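Local coordinates for dally-like, isoform A (Drosophila melanogaster, PDB 6XTZ), which is a cell-surface glypican that binds Wnt and Hedgehog proteins and shields the palmitoleate lipid of Wnt to enable signalling at a distance, at residues N253-E264 / S495-F506. The protein carries 5 engineered substitutions. Numbering follows the deposited sequence.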
# COMPACT_ATOMS: atom_id res chain seq x y z
N ASN A 253 24.47 9.08 -1.55
CA ASN A 253 24.27 10.01 -0.45
C ASN A 253 23.63 11.31 -0.92
O ASN A 253 22.84 11.91 -0.19
CB ASN A 253 25.60 10.30 0.24
CG ASN A 253 26.05 9.17 1.13
OD1 ASN A 253 25.23 8.44 1.69
ND2 ASN A 253 27.36 9.02 1.29
N VAL A 254 23.95 11.76 -2.14
CA VAL A 254 23.37 13.00 -2.65
C VAL A 254 21.89 12.80 -2.96
O VAL A 254 21.05 13.62 -2.57
CB VAL A 254 24.16 13.49 -3.88
CG1 VAL A 254 23.47 14.70 -4.50
CG2 VAL A 254 25.59 13.83 -3.49
N ILE A 255 21.56 11.72 -3.67
CA ILE A 255 20.16 11.48 -4.00
C ILE A 255 19.34 11.23 -2.74
O ILE A 255 18.19 11.66 -2.64
CB ILE A 255 20.03 10.31 -5.00
CG1 ILE A 255 21.00 10.50 -6.17
CG2 ILE A 255 18.61 10.22 -5.52
CD1 ILE A 255 20.69 11.72 -7.02
N LYS A 256 19.92 10.53 -1.76
CA LYS A 256 19.23 10.33 -0.49
C LYS A 256 18.89 11.66 0.17
O LYS A 256 17.82 11.80 0.77
CB LYS A 256 20.07 9.47 0.45
CG LYS A 256 19.96 7.97 0.20
CD LYS A 256 20.54 7.18 1.36
CE LYS A 256 20.20 5.71 1.26
NZ LYS A 256 20.59 4.97 2.49
N GLY A 257 19.79 12.64 0.07
CA GLY A 257 19.50 13.95 0.64
C GLY A 257 18.46 14.70 -0.16
O GLY A 257 17.58 15.35 0.40
N CYS A 258 18.56 14.65 -1.49
CA CYS A 258 17.54 15.26 -2.34
C CYS A 258 16.16 14.68 -2.05
O CYS A 258 15.16 15.41 -2.04
CB CYS A 258 17.90 15.07 -3.82
SG CYS A 258 19.16 16.19 -4.45
N LEU A 259 16.09 13.37 -1.79
CA LEU A 259 14.83 12.69 -1.53
C LEU A 259 14.64 12.38 -0.04
O LEU A 259 13.91 11.44 0.31
CB LEU A 259 14.74 11.40 -2.35
CG LEU A 259 15.04 11.53 -3.84
CD1 LEU A 259 14.88 10.17 -4.52
CD2 LEU A 259 14.14 12.57 -4.49
N HIS A 260 15.28 13.15 0.84
CA HIS A 260 15.20 12.86 2.27
C HIS A 260 13.82 13.12 2.85
O HIS A 260 13.51 12.58 3.91
CB HIS A 260 16.25 13.67 3.03
CG HIS A 260 16.39 13.26 4.47
ND1 HIS A 260 16.75 11.99 4.84
CD2 HIS A 260 16.21 13.96 5.61
CE1 HIS A 260 16.79 11.92 6.16
NE2 HIS A 260 16.47 13.10 6.65
N TYR A 261 12.99 13.92 2.17
CA TYR A 261 11.62 14.12 2.63
C TYR A 261 10.81 12.83 2.61
O TYR A 261 9.69 12.82 3.14
CB TYR A 261 10.94 15.20 1.79
CG TYR A 261 10.75 14.84 0.33
CD1 TYR A 261 11.75 15.11 -0.60
CD2 TYR A 261 9.58 14.24 -0.11
CE1 TYR A 261 11.58 14.79 -1.94
CE2 TYR A 261 9.41 13.91 -1.45
CZ TYR A 261 10.41 14.19 -2.35
OH TYR A 261 10.23 13.86 -3.68
N GLN A 262 11.33 11.77 2.00
CA GLN A 262 10.67 10.48 1.93
C GLN A 262 11.14 9.51 3.02
O GLN A 262 10.84 8.32 2.94
CB GLN A 262 10.89 9.85 0.56
CG GLN A 262 10.42 10.70 -0.60
CD GLN A 262 10.89 10.16 -1.94
OE1 GLN A 262 11.71 9.24 -2.00
NE2 GLN A 262 10.38 10.73 -3.02
N HIS A 263 11.87 10.00 4.02
CA HIS A 263 12.50 9.11 4.99
C HIS A 263 11.47 8.36 5.81
O HIS A 263 11.44 7.13 5.83
CB HIS A 263 13.45 9.89 5.90
CG HIS A 263 14.27 9.02 6.80
ND1 HIS A 263 15.40 8.35 6.37
CD2 HIS A 263 14.12 8.69 8.10
CE1 HIS A 263 15.91 7.66 7.37
NE2 HIS A 263 15.15 7.85 8.43
N GLU A 264 10.62 9.11 6.54
CA GLU A 264 9.54 8.50 7.30
C GLU A 264 8.61 7.70 6.40
O GLU A 264 8.19 6.59 6.75
CB GLU A 264 8.75 9.57 8.05
CG GLU A 264 9.43 10.14 9.28
CD GLU A 264 8.72 11.37 9.81
OE1 GLU A 264 8.89 12.46 9.21
OE2 GLU A 264 7.98 11.25 10.81
N SER A 495 30.42 6.88 4.22
CA SER A 495 29.63 5.71 3.87
C SER A 495 28.18 6.12 3.63
O SER A 495 27.76 7.24 3.93
CB SER A 495 29.72 4.66 4.98
OG SER A 495 29.20 5.16 6.20
N ILE A 496 27.41 5.19 3.06
CA ILE A 496 26.01 5.47 2.77
C ILE A 496 25.28 5.73 4.08
O ILE A 496 25.21 4.86 4.96
CB ILE A 496 25.38 4.31 1.99
CG1 ILE A 496 26.04 4.17 0.62
CG2 ILE A 496 23.88 4.53 1.84
CD1 ILE A 496 25.44 3.08 -0.24
N THR A 497 24.73 6.93 4.22
CA THR A 497 24.12 7.35 5.47
C THR A 497 22.72 6.77 5.61
O THR A 497 22.01 6.53 4.63
CB THR A 497 24.05 8.88 5.55
OG1 THR A 497 23.36 9.27 6.74
CG2 THR A 497 23.33 9.45 4.34
N THR A 498 22.32 6.54 6.87
CA THR A 498 20.98 6.10 7.20
C THR A 498 20.34 6.98 8.27
O THR A 498 19.29 6.61 8.82
CB THR A 498 20.97 4.64 7.67
OG1 THR A 498 21.87 4.49 8.77
CG2 THR A 498 21.40 3.72 6.53
N GLU A 499 20.95 8.12 8.59
CA GLU A 499 20.44 8.99 9.63
C GLU A 499 19.17 9.71 9.17
O GLU A 499 18.88 9.80 7.97
CB GLU A 499 21.50 10.01 10.04
CG GLU A 499 22.81 9.40 10.50
CD GLU A 499 22.68 8.69 11.83
OE1 GLU A 499 22.09 9.28 12.76
OE2 GLU A 499 23.18 7.55 11.96
N HIS A 500 18.42 10.22 10.14
CA HIS A 500 17.20 10.98 9.88
C HIS A 500 17.46 12.42 10.32
O HIS A 500 17.42 12.73 11.52
CB HIS A 500 16.02 10.37 10.62
CG HIS A 500 14.71 11.06 10.35
ND1 HIS A 500 14.55 11.99 9.35
CD2 HIS A 500 13.50 10.94 10.95
CE1 HIS A 500 13.30 12.42 9.34
NE2 HIS A 500 12.65 11.80 10.30
N GLY A 501 17.73 13.29 9.36
CA GLY A 501 17.96 14.70 9.62
C GLY A 501 19.35 15.20 9.27
O GLY A 501 19.61 16.39 9.43
N SER A 502 20.24 14.32 8.81
CA SER A 502 21.59 14.72 8.46
C SER A 502 22.05 13.91 7.25
O SER A 502 21.47 12.88 6.91
CB SER A 502 22.57 14.51 9.62
OG SER A 502 22.70 13.13 9.94
N ASN A 503 23.10 14.42 6.60
CA ASN A 503 23.68 13.80 5.41
C ASN A 503 25.07 14.38 5.24
O ASN A 503 25.25 15.60 5.41
CB ASN A 503 22.83 14.07 4.17
CG ASN A 503 23.30 13.29 2.96
OD1 ASN A 503 24.32 13.61 2.35
ND2 ASN A 503 22.55 12.26 2.59
N PRO A 504 26.08 13.57 4.90
CA PRO A 504 27.44 14.10 4.77
C PRO A 504 27.59 15.13 3.66
O PRO A 504 28.53 15.93 3.69
CB PRO A 504 28.29 12.85 4.48
CG PRO A 504 27.46 11.71 4.96
CD PRO A 504 26.04 12.11 4.73
N GLU A 505 26.69 15.13 2.67
CA GLU A 505 26.77 16.04 1.54
C GLU A 505 25.88 17.27 1.72
O GLU A 505 25.73 18.05 0.78
CB GLU A 505 26.39 15.31 0.25
CG GLU A 505 27.20 14.04 0.02
CD GLU A 505 28.69 14.31 -0.03
OE1 GLU A 505 29.08 15.38 -0.53
OE2 GLU A 505 29.46 13.45 0.44
N PHE A 506 25.28 17.45 2.89
CA PHE A 506 24.40 18.57 3.16
C PHE A 506 24.79 19.20 4.50
O PHE A 506 25.16 18.49 5.44
CB PHE A 506 22.93 18.14 3.19
CG PHE A 506 22.41 17.66 1.86
CD1 PHE A 506 22.71 16.39 1.39
CD2 PHE A 506 21.63 18.49 1.07
CE1 PHE A 506 22.24 15.95 0.17
CE2 PHE A 506 21.15 18.05 -0.15
CZ PHE A 506 21.45 16.78 -0.60
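N253 grips the irregular loop 495-506 with both ends of its amide, where that loop runs along the last turns of helix 248-258 and on to the start of helix 263-283 in the elongated helical glypican core. OD1 of N253 takes the backbone N-H of T497 at 3.0 Å in a fairly straight bond (162°), while its ND2 gives to the carbonyl O of S495 from above the carbonyl plane. With CG anti to the carbonyl carbon (chi1 -76°), the amide reaches out between these two peptides. One turn on, the extended chain of K256 sends NZ past the CG2 methyl of I496 to the carbonyl O of T497, 3.0 Å away. Cut back to an alanine, N253 would probably leave the T497 N-H and the S495 carbonyl without these mates and let this end of the loop shift.

Further along the loop, G501 N donates to H260 NE2 at 3.0 Å, 24° out of the ring plane. H500 turns its ring against H263 in an offset stack, centroids 4.4 Å apart, with CD2 of H263 over one face of the H500 ring. F506 brings its CE1 to within 3.4 Å of the CA of G257, a place where any side chain would collide with the ring.

Behind these contacts, T497 OG1 accepts from E499 N in an ST turn, and Y492 OH, outside both segments, also bonds N253 ND2. N503 OD1 holds E505 N in an Asx turn, which positions the amide for its own direct bond across the contact, ND2 to N253 O at 2.8 Å. That carbonyl oxygen already carries the helical bond from G257 N, and the two donors approach it from opposite faces of its plane.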